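Local coordinates for penicillin-binding protein 2B (Streptococcus pneumoniae, PDB 2WAD) that is a penicillin-binding transpeptidase thought to cross-link the peptide stems of adjacent glycan strands in cell-wall peptidoglycan, as part of the elongasome, at residues 62-67 / 305-310; 69-74 / 226-231; 232-237 / 267-272; 491-496 / 542-547; 548-553 / 564-569. All coordinates share one frame; numbering follows the deposited sequence.

Contact 1: residues 62-67 / 305-310; sequences EIYDAS and GKNIKL. Unlike the reference sequence in segment 305-310: Lys306 (reference Asn).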
# COMPACT_ATOMS: atom_id res chain seq x y z
N GLU A 62 -6.07 -12.00 11.55
CA GLU A 62 -6.13 -10.59 11.94
C GLU A 62 -4.77 -9.91 11.88
O GLU A 62 -3.75 -10.57 11.64
CB GLU A 62 -6.76 -10.46 13.33
CG GLU A 62 -8.28 -10.55 13.31
CD GLU A 62 -8.86 -10.98 14.65
OE1 GLU A 62 -10.06 -10.73 14.92
OE2 GLU A 62 -8.13 -11.60 15.44
N ILE A 63 -4.78 -8.59 12.09
CA ILE A 63 -3.63 -7.73 11.86
C ILE A 63 -3.24 -7.03 13.16
O ILE A 63 -4.07 -6.38 13.79
CB ILE A 63 -3.96 -6.61 10.84
CG1 ILE A 63 -4.81 -7.14 9.67
CG2 ILE A 63 -2.72 -5.87 10.41
CD1 ILE A 63 -4.04 -7.81 8.58
N TYR A 64 -1.96 -7.11 13.52
CA TYR A 64 -1.47 -6.60 14.78
C TYR A 64 -0.31 -5.65 14.56
O TYR A 64 0.46 -5.81 13.60
CB TYR A 64 -1.03 -7.76 15.68
CG TYR A 64 -2.18 -8.66 16.08
CD1 TYR A 64 -2.89 -8.43 17.26
CD2 TYR A 64 -2.54 -9.76 15.30
CE1 TYR A 64 -3.95 -9.25 17.65
CE2 TYR A 64 -3.58 -10.59 15.67
CZ TYR A 64 -4.28 -10.33 16.85
OH TYR A 64 -5.33 -11.14 17.24
N ASP A 65 -0.18 -4.67 15.44
CA ASP A 65 0.98 -3.80 15.38
C ASP A 65 2.13 -4.51 16.08
O ASP A 65 1.94 -5.60 16.62
CB ASP A 65 0.68 -2.40 15.94
CG ASP A 65 0.96 -2.25 17.43
OD1 ASP A 65 1.18 -1.11 17.88
OD2 ASP A 65 0.96 -3.25 18.17
N ALA A 66 3.30 -3.88 16.08
CA ALA A 66 4.54 -4.46 16.57
C ALA A 66 4.55 -4.82 18.07
O ALA A 66 5.38 -5.62 18.51
CB ALA A 66 5.72 -3.55 16.25
N SER A 67 3.64 -4.23 18.84
CA SER A 67 3.53 -4.57 20.26
C SER A 67 2.34 -5.49 20.55
O SER A 67 2.13 -5.92 21.69
CB SER A 67 3.46 -3.30 21.12
OG SER A 67 2.16 -2.72 21.06
N GLY A 305 -7.90 -18.10 9.65
CA GLY A 305 -6.68 -17.68 8.96
C GLY A 305 -5.56 -17.32 9.91
O GLY A 305 -5.78 -17.20 11.13
N LYS A 306 -4.35 -17.19 9.37
CA LYS A 306 -3.20 -16.84 10.19
C LYS A 306 -3.15 -15.33 10.33
O LYS A 306 -3.90 -14.62 9.65
CB LYS A 306 -1.88 -17.39 9.64
CG LYS A 306 -1.79 -18.92 9.50
CD LYS A 306 -2.46 -19.65 10.66
CE LYS A 306 -2.60 -21.14 10.42
NZ LYS A 306 -3.43 -21.81 11.48
N ASN A 307 -2.29 -14.86 11.23
CA ASN A 307 -2.22 -13.44 11.57
C ASN A 307 -0.89 -12.88 11.07
O ASN A 307 0.08 -13.63 10.96
CB ASN A 307 -2.32 -13.24 13.09
CG ASN A 307 -3.49 -13.99 13.70
OD1 ASN A 307 -3.30 -14.99 14.40
ND2 ASN A 307 -4.71 -13.53 13.44
N ILE A 308 -0.87 -11.59 10.75
CA ILE A 308 0.38 -10.90 10.48
C ILE A 308 0.60 -9.86 11.57
O ILE A 308 -0.36 -9.23 12.03
CB ILE A 308 0.37 -10.20 9.09
CG1 ILE A 308 -0.84 -9.27 8.97
CG2 ILE A 308 0.36 -11.24 7.98
CD1 ILE A 308 -0.83 -8.34 7.76
N LYS A 309 1.86 -9.71 11.98
CA LYS A 309 2.29 -8.67 12.91
C LYS A 309 3.15 -7.67 12.15
O LYS A 309 4.14 -8.03 11.51
CB LYS A 309 3.04 -9.29 14.08
CG LYS A 309 3.62 -8.30 15.10
CD LYS A 309 3.94 -8.98 16.45
CE LYS A 309 5.40 -9.44 16.55
NZ LYS A 309 5.93 -9.57 17.94
N LEU A 310 2.79 -6.39 12.23
CA LEU A 310 3.53 -5.35 11.52
C LEU A 310 4.83 -4.97 12.20
O LEU A 310 5.06 -5.29 13.37
CB LEU A 310 2.70 -4.08 11.35
CG LEU A 310 1.25 -4.28 10.90
CD1 LEU A 310 0.67 -2.90 10.59
CD2 LEU A 310 1.21 -5.23 9.72
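Ile63 with Ile308, and Tyr64 with Lys309, form a parallel strand pair at the margin of a four-stranded mixed sheet. This pair joins strand 63-64, early in the chain, to strand 307-310 just ahead of helix 314-334. Ile308 uses both its backbone groups: its N donates to Glu62 O (3.2 Å), and its O receives Tyr64 N (3.0 Å). The third bond, Leu310 N to Tyr64 O, is the shortest at 2.8 Å and nearly straight (173°). On one face Ile63 and Ile308 lie side by side and point the same way, with Ile63 CD1 only 3.4 Å from Ile308 CD1, a tight contact. Ile308 CG1 lies between its backbone N and carbonyl carbon (chi1 54°), and from there it packs against Ile63 CD1. Ile63 CG2 also meets Leu310 CD2 at 4.0 Å. On the other face are Tyr64, whose ring has Ile308 O near its plane at the edge, and Lys309, whose CG rests 3.5 Å from Asp65 O. Beyond the pair the chain folds into an Asx turn. Asp65 OD1 accepts from Leu314 N, while OD2 takes Ser67 N at 2.9 Å, from above the carboxylate plane.

Contact 2: residues 69-74 / 226-231; sequences KPLVEN and LETSLS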
# COMPACT_ATOMS: atom_id res chain seq x y z
N LYS A 69 -0.98 -4.95 19.66
CA LYS A 69 -2.31 -4.36 19.63
C LYS A 69 -3.03 -4.71 18.32
O LYS A 69 -2.42 -4.64 17.25
CB LYS A 69 -2.23 -2.83 19.80
CG LYS A 69 -1.27 -2.38 20.89
CD LYS A 69 -1.96 -2.14 22.23
CE LYS A 69 -1.06 -1.36 23.19
NZ LYS A 69 -1.42 -1.65 24.63
N PRO A 70 -4.31 -5.08 18.40
CA PRO A 70 -5.06 -5.39 17.19
C PRO A 70 -5.35 -4.14 16.39
O PRO A 70 -5.56 -3.07 16.95
CB PRO A 70 -6.36 -6.02 17.71
CG PRO A 70 -6.48 -5.57 19.14
CD PRO A 70 -5.09 -5.30 19.64
N LEU A 71 -5.35 -4.28 15.07
CA LEU A 71 -5.73 -3.20 14.18
C LEU A 71 -7.09 -3.42 13.54
O LEU A 71 -7.67 -2.49 12.99
CB LEU A 71 -4.68 -3.02 13.10
CG LEU A 71 -3.27 -2.79 13.65
CD1 LEU A 71 -2.34 -2.56 12.44
CD2 LEU A 71 -3.27 -1.56 14.59
N VAL A 72 -7.58 -4.65 13.60
CA VAL A 72 -8.89 -5.00 13.06
C VAL A 72 -9.66 -5.90 14.02
O VAL A 72 -9.18 -6.24 15.10
CB VAL A 72 -8.80 -5.77 11.74
CG1 VAL A 72 -8.14 -4.92 10.67
CG2 VAL A 72 -8.08 -7.09 11.97
N GLU A 73 -10.84 -6.32 13.59
CA GLU A 73 -11.77 -6.99 14.49
C GLU A 73 -12.68 -7.88 13.65
O GLU A 73 -13.21 -7.43 12.64
CB GLU A 73 -12.65 -5.94 15.17
CG GLU A 73 -13.54 -6.48 16.27
CD GLU A 73 -12.88 -6.31 17.62
OE1 GLU A 73 -11.65 -6.55 17.68
OE2 GLU A 73 -13.56 -5.90 18.58
N ASN A 74 -12.84 -9.12 14.08
CA ASN A 74 -13.85 -10.00 13.52
C ASN A 74 -15.05 -10.02 14.46
O ASN A 74 -14.95 -10.52 15.58
CB ASN A 74 -13.30 -11.42 13.36
CG ASN A 74 -12.42 -11.56 12.14
OD1 ASN A 74 -12.57 -10.84 11.17
ND2 ASN A 74 -11.51 -12.53 12.18
N LEU A 226 -10.32 -1.00 13.30
CA LEU A 226 -10.37 -0.16 14.50
C LEU A 226 -9.82 1.24 14.21
O LEU A 226 -9.02 1.42 13.30
CB LEU A 226 -9.59 -0.79 15.65
CG LEU A 226 -9.91 -2.25 15.98
CD1 LEU A 226 -8.95 -2.77 17.03
CD2 LEU A 226 -11.34 -2.37 16.48
N GLU A 227 -10.26 2.22 14.99
CA GLU A 227 -9.72 3.57 14.86
C GLU A 227 -8.28 3.65 15.34
O GLU A 227 -8.00 3.62 16.54
CB GLU A 227 -10.63 4.59 15.56
CG GLU A 227 -12.01 4.67 14.92
CD GLU A 227 -12.72 5.99 15.20
OE1 GLU A 227 -12.49 6.57 16.29
OE2 GLU A 227 -13.51 6.44 14.34
N THR A 228 -7.33 3.71 14.41
CA THR A 228 -5.92 3.82 14.77
C THR A 228 -5.24 4.55 13.64
O THR A 228 -5.83 4.74 12.58
CB THR A 228 -5.26 2.43 15.02
OG1 THR A 228 -4.97 1.80 13.77
CG2 THR A 228 -6.16 1.52 15.84
N SER A 229 -3.99 4.94 13.88
CA SER A 229 -3.22 5.74 12.94
C SER A 229 -2.71 4.89 11.79
O SER A 229 -2.25 5.43 10.79
CB SER A 229 -2.03 6.36 13.66
OG SER A 229 -1.24 5.34 14.26
N LEU A 230 -2.85 3.57 11.92
CA LEU A 230 -2.55 2.60 10.86
C LEU A 230 -3.75 2.06 10.11
O LEU A 230 -3.60 1.12 9.32
CB LEU A 230 -1.74 1.42 11.41
CG LEU A 230 -0.36 1.78 11.95
CD1 LEU A 230 0.30 0.59 12.60
CD2 LEU A 230 0.52 2.36 10.84
N SER A 231 -4.93 2.66 10.32
CA SER A 231 -6.15 2.19 9.64
C SER A 231 -6.12 2.35 8.12
O SER A 231 -6.54 1.45 7.41
CB SER A 231 -7.43 2.79 10.25
OG SER A 231 -7.53 4.18 9.97
O HOH W 1 -6.60 0.06 12.67
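Leu226 and Leu71 carry this packing of a loop, closed by a type I beta turn from Thr228 to Ser231, against the residues that lead into strand 72-83. Leu226 follows strand 215-225, the antiparallel neighbour of 72-83; just past the end of that strand, its N still donates to Leu71 O at 3.1 Å, from above the carbonyl plane. Its two methyls reach different residues of the other segment, CD1 3.4 Å from Pro70 O and CD2 4.0 Å from Glu73 CB. Leu71 has its CB directed away from the loop, but the end of its side chain comes back to it. Its CG is beside the backbone N (chi1 -56°), and the two methyls divide their contacts: CD1 meets Leu230 CD1 at 4.1 Å with the chains slanting across each other, while CD2 lies 3.9 Å from Thr228 OG1, the two side chains crossing at about a right angle. Leu71 and Leu230 both reach on to Leu310 and to Leu314 of helix 314-334, so the contact belongs to a larger apolar cluster. A water ties the polar atoms together, donating to Leu71 O and Leu226 O, each at 2.8 Å, so that Leu71 O receives two donors. Within the turn, Thr228 O accepts both Ser231 N and Ser231 OG. Thr228 OG1 in turn takes a weak bond from Leu230 N and donates to the water at 2.6 Å.

Contact 3: residues 232-237 / 267-272; sequences SIVGSV and YLEKQY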
# COMPACT_ATOMS: atom_id res chain seq x y z
N SER A 232 -5.61 3.46 7.62
CA SER A 232 -5.56 3.66 6.16
C SER A 232 -4.75 2.58 5.43
O SER A 232 -5.01 2.27 4.27
CB SER A 232 -4.97 5.04 5.85
OG SER A 232 -3.75 5.25 6.56
N ILE A 233 -3.77 2.00 6.13
CA ILE A 233 -2.83 1.08 5.53
C ILE A 233 -3.31 -0.36 5.63
O ILE A 233 -2.86 -1.23 4.88
CB ILE A 233 -1.47 1.30 6.19
CG1 ILE A 233 -0.83 2.60 5.66
CG2 ILE A 233 -0.56 0.10 5.99
CD1 ILE A 233 0.29 3.13 6.53
N VAL A 234 -4.25 -0.62 6.55
CA VAL A 234 -4.78 -1.96 6.73
C VAL A 234 -5.51 -2.44 5.47
O VAL A 234 -5.25 -3.55 5.03
CB VAL A 234 -5.71 -2.08 7.97
CG1 VAL A 234 -6.50 -3.38 7.94
CG2 VAL A 234 -4.92 -1.97 9.28
N GLY A 235 -6.43 -1.64 4.94
CA GLY A 235 -7.18 -1.96 3.73
C GLY A 235 -8.58 -2.44 4.04
O GLY A 235 -8.99 -2.46 5.21
N SER A 236 -9.33 -2.83 3.02
CA SER A 236 -10.67 -3.36 3.26
C SER A 236 -10.84 -4.80 2.78
O SER A 236 -10.01 -5.33 2.04
CB SER A 236 -11.73 -2.45 2.62
OG SER A 236 -11.36 -2.16 1.28
N VAL A 237 -11.92 -5.43 3.22
CA VAL A 237 -12.29 -6.77 2.80
C VAL A 237 -13.68 -6.69 2.17
O VAL A 237 -14.53 -5.92 2.63
CB VAL A 237 -12.32 -7.73 4.01
CG1 VAL A 237 -12.59 -9.16 3.56
CG2 VAL A 237 -11.00 -7.69 4.74
N TYR A 267 -4.67 -2.64 -0.08
CA TYR A 267 -3.54 -2.55 0.85
C TYR A 267 -3.12 -3.86 1.51
O TYR A 267 -3.13 -4.90 0.85
CB TYR A 267 -3.74 -1.37 1.81
CG TYR A 267 -4.01 -0.11 1.01
CD1 TYR A 267 -5.26 0.49 1.01
CD2 TYR A 267 -3.01 0.42 0.18
CE1 TYR A 267 -5.52 1.63 0.23
CE2 TYR A 267 -3.25 1.54 -0.59
CZ TYR A 267 -4.51 2.13 -0.56
OH TYR A 267 -4.77 3.24 -1.33
N LEU A 268 -2.80 -3.83 2.80
CA LEU A 268 -2.40 -5.05 3.50
C LEU A 268 -3.39 -6.22 3.39
O LEU A 268 -2.98 -7.38 3.25
CB LEU A 268 -2.05 -4.77 4.97
CG LEU A 268 -0.86 -3.89 5.34
CD1 LEU A 268 -0.71 -3.83 6.87
CD2 LEU A 268 0.43 -4.41 4.68
N GLU A 269 -4.69 -5.95 3.48
CA GLU A 269 -5.67 -7.05 3.49
C GLU A 269 -5.55 -7.76 2.15
O GLU A 269 -5.69 -8.98 2.09
CB GLU A 269 -7.12 -6.59 3.66
CG GLU A 269 -7.49 -6.02 5.02
CD GLU A 269 -7.93 -7.06 6.02
OE1 GLU A 269 -7.62 -8.26 5.83
OE2 GLU A 269 -8.60 -6.67 7.00
N LYS A 270 -5.30 -7.01 1.10
CA LYS A 270 -5.14 -7.59 -0.22
C LYS A 270 -3.77 -8.25 -0.38
O LYS A 270 -3.67 -9.38 -0.84
CB LYS A 270 -5.37 -6.55 -1.32
CG LYS A 270 -5.27 -7.10 -2.75
CD LYS A 270 -5.73 -6.07 -3.77
CE LYS A 270 -5.20 -6.41 -5.14
NZ LYS A 270 -6.04 -5.78 -6.18
N GLN A 271 -2.72 -7.53 -0.01
CA GLN A 271 -1.37 -8.06 -0.17
C GLN A 271 -1.17 -9.43 0.49
O GLN A 271 -0.51 -10.31 -0.07
CB GLN A 271 -0.35 -7.05 0.36
CG GLN A 271 1.06 -7.42 0.08
CD GLN A 271 1.43 -7.22 -1.38
OE1 GLN A 271 2.55 -7.53 -1.79
NE2 GLN A 271 0.48 -6.71 -2.17
N TYR A 272 -1.74 -9.61 1.68
CA TYR A 272 -1.53 -10.82 2.47
C TYR A 272 -2.77 -11.69 2.54
O TYR A 272 -2.93 -12.51 3.45
CB TYR A 272 -1.01 -10.47 3.87
CG TYR A 272 0.41 -9.94 3.81
CD1 TYR A 272 0.65 -8.59 3.66
CD2 TYR A 272 1.49 -10.81 3.81
CE1 TYR A 272 1.95 -8.09 3.56
CE2 TYR A 272 2.78 -10.32 3.72
CZ TYR A 272 3.01 -8.98 3.60
OH TYR A 272 4.30 -8.51 3.50
O HOH W 2 -10.27 -4.75 6.64
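Val234 O receives Glu269 N at 2.9 Å, and the preceding carbonyl, Ile233 O, takes a weak bond from Leu268 N at 3.3 Å. Carbonyls at the end of the short, weakly bonded helix 231-234 thus accept N-H groups from Leu268 and Glu269, near the start of helix 267-271. The backbones come close where Gly235, with phi 101°, leaves the helix: its CA lies 4.0 Å from Tyr267 CB and near the ring plane at the edge. Ile233 O is 3.2 Å from the same Tyr267 CB, and Ile233 CG2 packs on Leu268 CD1. Glu269 runs beside Val234, then bends (chi2 -88°) and crosses Val237 at about a right angle, its CD 3.4 Å from Val237 CG2. The buried carboxylate is well supplied with partners. Arg60 NE forms a salt bridge to OE1 and Arg223 NE one to OE2, while a water donates to Glu269 OE2 at 2.6 Å and to Gly235 O at 3.0 Å. These partners would be expected to favour the charged form of Glu269. Farther out, Leu375 touches Ile233 and Tyr267, and the helices pack on Val72 of strand 72-83 through Val234 and Glu269, and on Leu310 of strand 307-310 through Leu268.

Contact 4: residues 491-496 / 542-547; sequences TGIDLP and LAPHIV. Unlike the reference sequence in segment 542-547: Leu542 (reference Val), His545 (reference Arg).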
# COMPACT_ATOMS: atom_id res chain seq x y z
N THR A 491 10.21 0.09 -5.34
CA THR A 491 10.88 -0.13 -4.06
C THR A 491 10.83 -1.57 -3.57
O THR A 491 11.70 -1.99 -2.81
CB THR A 491 10.34 0.80 -2.93
OG1 THR A 491 8.98 0.47 -2.63
CG2 THR A 491 10.38 2.25 -3.33
N GLY A 492 9.81 -2.31 -4.00
CA GLY A 492 9.57 -3.66 -3.48
C GLY A 492 8.64 -3.72 -2.27
O GLY A 492 8.46 -4.78 -1.64
N ILE A 493 8.08 -2.58 -1.89
CA ILE A 493 7.29 -2.54 -0.66
C ILE A 493 6.07 -3.47 -0.79
O ILE A 493 5.53 -3.63 -1.89
CB ILE A 493 6.84 -1.14 -0.28
CG1 ILE A 493 6.38 -1.12 1.18
CG2 ILE A 493 5.78 -0.61 -1.23
CD1 ILE A 493 5.91 0.21 1.63
N ASP A 494 5.68 -4.09 0.33
CA ASP A 494 4.60 -5.09 0.37
C ASP A 494 3.20 -4.46 0.38
O ASP A 494 2.39 -4.69 1.30
CB ASP A 494 4.82 -6.05 1.55
CG ASP A 494 5.01 -5.33 2.91
OD1 ASP A 494 5.34 -4.10 2.95
OD2 ASP A 494 4.90 -6.03 3.95
N LEU A 495 2.91 -3.66 -0.64
CA LEU A 495 1.57 -3.12 -0.86
C LEU A 495 1.27 -3.33 -2.34
O LEU A 495 2.20 -3.39 -3.13
CB LEU A 495 1.50 -1.62 -0.50
CG LEU A 495 1.58 -1.25 0.99
CD1 LEU A 495 1.68 0.25 1.21
CD2 LEU A 495 0.45 -1.85 1.82
N PRO A 496 -0.01 -3.48 -2.71
CA PRO A 496 -0.32 -3.89 -4.08
C PRO A 496 0.21 -2.96 -5.17
O PRO A 496 0.70 -3.44 -6.20
CB PRO A 496 -1.86 -3.98 -4.12
CG PRO A 496 -2.34 -3.77 -2.72
CD PRO A 496 -1.17 -3.58 -1.80
N LEU A 542 17.45 -2.74 0.11
CA LEU A 542 16.57 -3.73 0.71
C LEU A 542 15.12 -3.32 0.50
O LEU A 542 14.77 -2.15 0.57
CB LEU A 542 16.86 -3.83 2.20
CG LEU A 542 18.22 -4.34 2.71
CD1 LEU A 542 18.14 -4.57 4.23
CD2 LEU A 542 18.68 -5.63 2.00
N ALA A 543 14.26 -4.29 0.17
CA ALA A 543 12.85 -4.01 0.03
C ALA A 543 12.31 -3.63 1.41
O ALA A 543 12.57 -4.33 2.40
CB ALA A 543 12.09 -5.23 -0.51
N PRO A 544 11.53 -2.55 1.47
CA PRO A 544 10.86 -2.16 2.70
C PRO A 544 9.68 -3.09 2.93
O PRO A 544 9.02 -3.51 1.98
CB PRO A 544 10.38 -0.72 2.44
CG PRO A 544 10.70 -0.40 1.03
CD PRO A 544 11.21 -1.65 0.34
N HIS A 545 9.46 -3.48 4.18
CA HIS A 545 8.38 -4.41 4.45
C HIS A 545 7.68 -3.94 5.72
O HIS A 545 8.34 -3.59 6.70
CB HIS A 545 8.84 -5.89 4.49
CG HIS A 545 9.85 -6.22 5.54
ND1 HIS A 545 9.51 -6.73 6.78
CD2 HIS A 545 11.21 -6.18 5.52
CE1 HIS A 545 10.60 -6.95 7.48
NE2 HIS A 545 11.65 -6.62 6.74
N ILE A 546 6.36 -3.85 5.63
CA ILE A 546 5.52 -3.38 6.73
C ILE A 546 5.15 -4.55 7.65
O ILE A 546 4.89 -4.37 8.85
CB ILE A 546 4.24 -2.74 6.16
CG1 ILE A 546 4.57 -1.53 5.29
CG2 ILE A 546 3.30 -2.32 7.29
CD1 ILE A 546 3.50 -1.17 4.26
N VAL A 547 5.09 -5.75 7.08
CA VAL A 547 4.80 -6.95 7.85
C VAL A 547 6.08 -7.57 8.41
O VAL A 547 7.06 -7.67 7.69
CB VAL A 547 4.01 -7.98 7.04
CG1 VAL A 547 3.90 -9.28 7.83
CG2 VAL A 547 2.61 -7.44 6.69
O HOH W 3 8.31 -5.99 0.61
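Asp494 and Ile546 anchor a buried contact between two irregular segments of the transpeptidase domain: residues 542-547 link strand 540-542 to strand 547-553, and residues 491-496 lie in the loop that follows helix 471-484. The carboxylate grips two consecutive backbone N-H groups. Ile546 N donates to Asp494 OD1 at 2.9 Å (160°), and Val547 N to Asp494 OD2 at 3.1 Å (162°), each through the syn lone pair. Asp494 CG lies between its own backbone N and carbonyl carbon (chi1 53°). OD2 has a further partner in Tyr272 OH, just after helix 267-271. Before Asp494 the chain makes an ST turn, Thr491 OG1, also hydrogen-bonded to Glu498 OE2, accepting from Ile493 N, and Asp494 itself is the centre of an inverse gamma turn. The ST turn packs against Pro544: Thr491 O is 3.2 Å from Pro544 CD, and Ile493 CA makes a CA-H...O contact with Pro544 O at 3.3 Å. A water bridges the loops by donating to Gly492 O (2.6 Å) and Pro544 O (2.9 Å). On the apolar side, Ile546 CD1 is 3.8 Å from both Ile493 CD1 and Leu495 CG. Met526 of helix 525-536 packs on Ile493 and Pro544, and Val355 of strand 355-363 on Pro544 and Ile546. The His545 ring turns from the contact, its ND1 donating to Val547 O.

Contact 5: residues 548-553 / 564-569; sequences EGIYDN and QAIDTK. Unlike the reference sequence in segment 548-553: Asp552 (reference Gly). Unlike the reference sequence in segment 564-569: Ala565 (reference Gln), Ile566 (reference Leu), Asp567 (reference Gln), Thr568 (reference Pro), Lys569 (reference Thr).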
# COMPACT_ATOMS: atom_id res chain seq x y z
N GLU A 548 6.06 -7.95 9.69
CA GLU A 548 7.24 -8.47 10.37
C GLU A 548 7.25 -9.99 10.38
O GLU A 548 8.32 -10.61 10.26
CB GLU A 548 7.37 -7.94 11.81
CG GLU A 548 8.54 -8.52 12.65
CD GLU A 548 8.21 -9.86 13.30
OE1 GLU A 548 9.12 -10.69 13.51
OE2 GLU A 548 7.03 -10.12 13.63
N GLY A 549 6.08 -10.60 10.54
CA GLY A 549 6.00 -12.06 10.54
C GLY A 549 4.58 -12.59 10.40
O GLY A 549 3.62 -11.85 10.55
N ILE A 550 4.45 -13.87 10.08
CA ILE A 550 3.13 -14.50 10.09
C ILE A 550 3.04 -15.33 11.35
O ILE A 550 3.97 -16.07 11.66
CB ILE A 550 2.91 -15.39 8.86
CG1 ILE A 550 2.93 -14.54 7.58
CG2 ILE A 550 1.62 -16.18 9.01
CD1 ILE A 550 4.13 -14.80 6.70
N TYR A 551 1.92 -15.22 12.07
CA TYR A 551 1.76 -15.88 13.36
C TYR A 551 0.54 -16.78 13.38
O TYR A 551 -0.42 -16.54 12.64
CB TYR A 551 1.63 -14.83 14.46
CG TYR A 551 2.92 -14.07 14.68
CD1 TYR A 551 3.63 -14.21 15.86
CD2 TYR A 551 3.43 -13.24 13.70
CE1 TYR A 551 4.82 -13.53 16.07
CE2 TYR A 551 4.63 -12.56 13.89
CZ TYR A 551 5.30 -12.72 15.08
OH TYR A 551 6.49 -12.07 15.29
N ASP A 552 0.60 -17.81 14.22
CA ASP A 552 -0.52 -18.71 14.44
C ASP A 552 -1.51 -18.07 15.39
O ASP A 552 -1.20 -17.05 16.01
CB ASP A 552 -0.02 -20.01 15.06
CG ASP A 552 -0.92 -21.18 14.76
OD1 ASP A 552 -1.97 -21.00 14.09
OD2 ASP A 552 -0.58 -22.29 15.21
N ASN A 553 -2.69 -18.67 15.47
CA ASN A 553 -3.70 -18.33 16.47
C ASN A 553 -3.48 -19.10 17.76
O ASN A 553 -3.07 -20.26 17.72
CB ASN A 553 -5.10 -18.64 15.94
CG ASN A 553 -5.53 -17.66 14.86
OD1 ASN A 553 -5.90 -18.06 13.75
ND2 ASN A 553 -5.48 -16.38 15.18
N GLN A 564 6.37 -17.89 10.70
CA GLN A 564 7.43 -17.57 9.75
C GLN A 564 7.69 -16.06 9.70
O GLN A 564 6.80 -15.27 9.40
CB GLN A 564 7.03 -18.05 8.36
CG GLN A 564 7.95 -17.61 7.23
CD GLN A 564 7.46 -18.08 5.87
OE1 GLN A 564 6.90 -19.18 5.74
NE2 GLN A 564 7.68 -17.27 4.85
N ALA A 565 8.92 -15.66 10.00
CA ALA A 565 9.29 -14.25 9.94
C ALA A 565 9.45 -13.85 8.47
O ALA A 565 9.79 -14.68 7.64
CB ALA A 565 10.58 -14.01 10.69
N ILE A 566 9.21 -12.58 8.15
CA ILE A 566 9.44 -12.12 6.79
C ILE A 566 10.90 -11.77 6.62
O ILE A 566 11.43 -10.83 7.24
CB ILE A 566 8.51 -10.96 6.40
CG1 ILE A 566 7.10 -11.51 6.16
CG2 ILE A 566 9.04 -10.27 5.14
CD1 ILE A 566 6.04 -10.45 6.27
N ASP A 567 11.57 -12.57 5.80
CA ASP A 567 13.01 -12.49 5.68
C ASP A 567 13.46 -11.24 4.91
O ASP A 567 12.73 -10.66 4.11
CB ASP A 567 13.55 -13.78 5.03
CG ASP A 567 13.22 -15.02 5.84
OD1 ASP A 567 13.14 -14.93 7.09
OD2 ASP A 567 13.04 -16.10 5.23
N THR A 568 14.69 -10.81 5.17
CA THR A 568 15.20 -9.62 4.52
C THR A 568 15.43 -9.89 3.03
O THR A 568 15.96 -10.93 2.68
CB THR A 568 16.52 -9.22 5.16
OG1 THR A 568 16.26 -8.78 6.49
CG2 THR A 568 17.17 -8.12 4.36
N LYS A 569 15.07 -8.94 2.17
CA LYS A 569 15.17 -9.21 0.74
C LYS A 569 16.09 -8.22 0.04
O LYS A 569 15.76 -7.05 -0.07
CB LYS A 569 13.78 -9.19 0.10
CG LYS A 569 13.73 -9.79 -1.30
CD LYS A 569 12.38 -9.50 -1.96
CE LYS A 569 11.20 -10.01 -1.13
NZ LYS A 569 9.89 -9.59 -1.71
O HOH W 4 10.68 -9.97 9.59
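Ile550 and Gln564 pair across the beta hairpin of strands 547-553 and 559-565, their side chains on the same face of the sheet. Two bonds close this antiparallel hydrogen-bonded pair: Ile550 N to Gln564 O at 2.8 Å, almost straight (175°), and Gln564 N to Ile550 O at 3.2 Å. Ile550 CD1, placed by a chi2 of 112°, comes to 3.8 Å from Gln564 O. Ile566, its CB directed toward the first strand, approaches the same isoleucine more loosely, CG1 4.5 Å from Ile550 CD1. Gly549 and Ala565 form the neighbouring non-hydrogen-bonded pair, CA atoms 4.0 Å apart, with Ala565 CB on the face opposite Ile550 and Gln564. Glu548 and Gly549 together face Lys309 of strand 307-310 on the far side, a classic beta bulge. At the bulge Ile566 N donates to Glu548 O at 3.0 Å, from above the carbonyl plane, and a water donates to both Glu548 O and Ile566 O. Glu548 CB points away from the second strand; the bend at chi2 (-84°) turns CD aside, and the carboxylate meets Tyr551 of its own strand. Glu548 OE2 lies at the edge of the Tyr551 ring, in its plane, and accepts a hydrogen bond from Tyr551 OH at 2.6 Å through its syn lone pair.

In the fold
Along the chain, contacts 2 and 3 both fall between the two segments of contact 1, and contacts 4 and 5 follow it. Contacts 1 and 5 share the four-stranded mixed sheet, in which strands 307-310 and 547-553 are neighbours; their centres are about 10 Å apart. Contact 2, whose centre is also about 10 Å from that of contact 1, brings in strand 72-83, and Val72 and Val234 pack it onto contact 3. Tyr272 OH and Asp494 join contacts 3 and 4, whose centres lie about 13 Å apart. Contact 2 touches neither contact 4 nor contact 5. Contacts 2 and 3 belong to the dimerisation region, contacts 4 and 5 to the transpeptidase domain, so the cluster ties the N-terminal region to the catalytic domain.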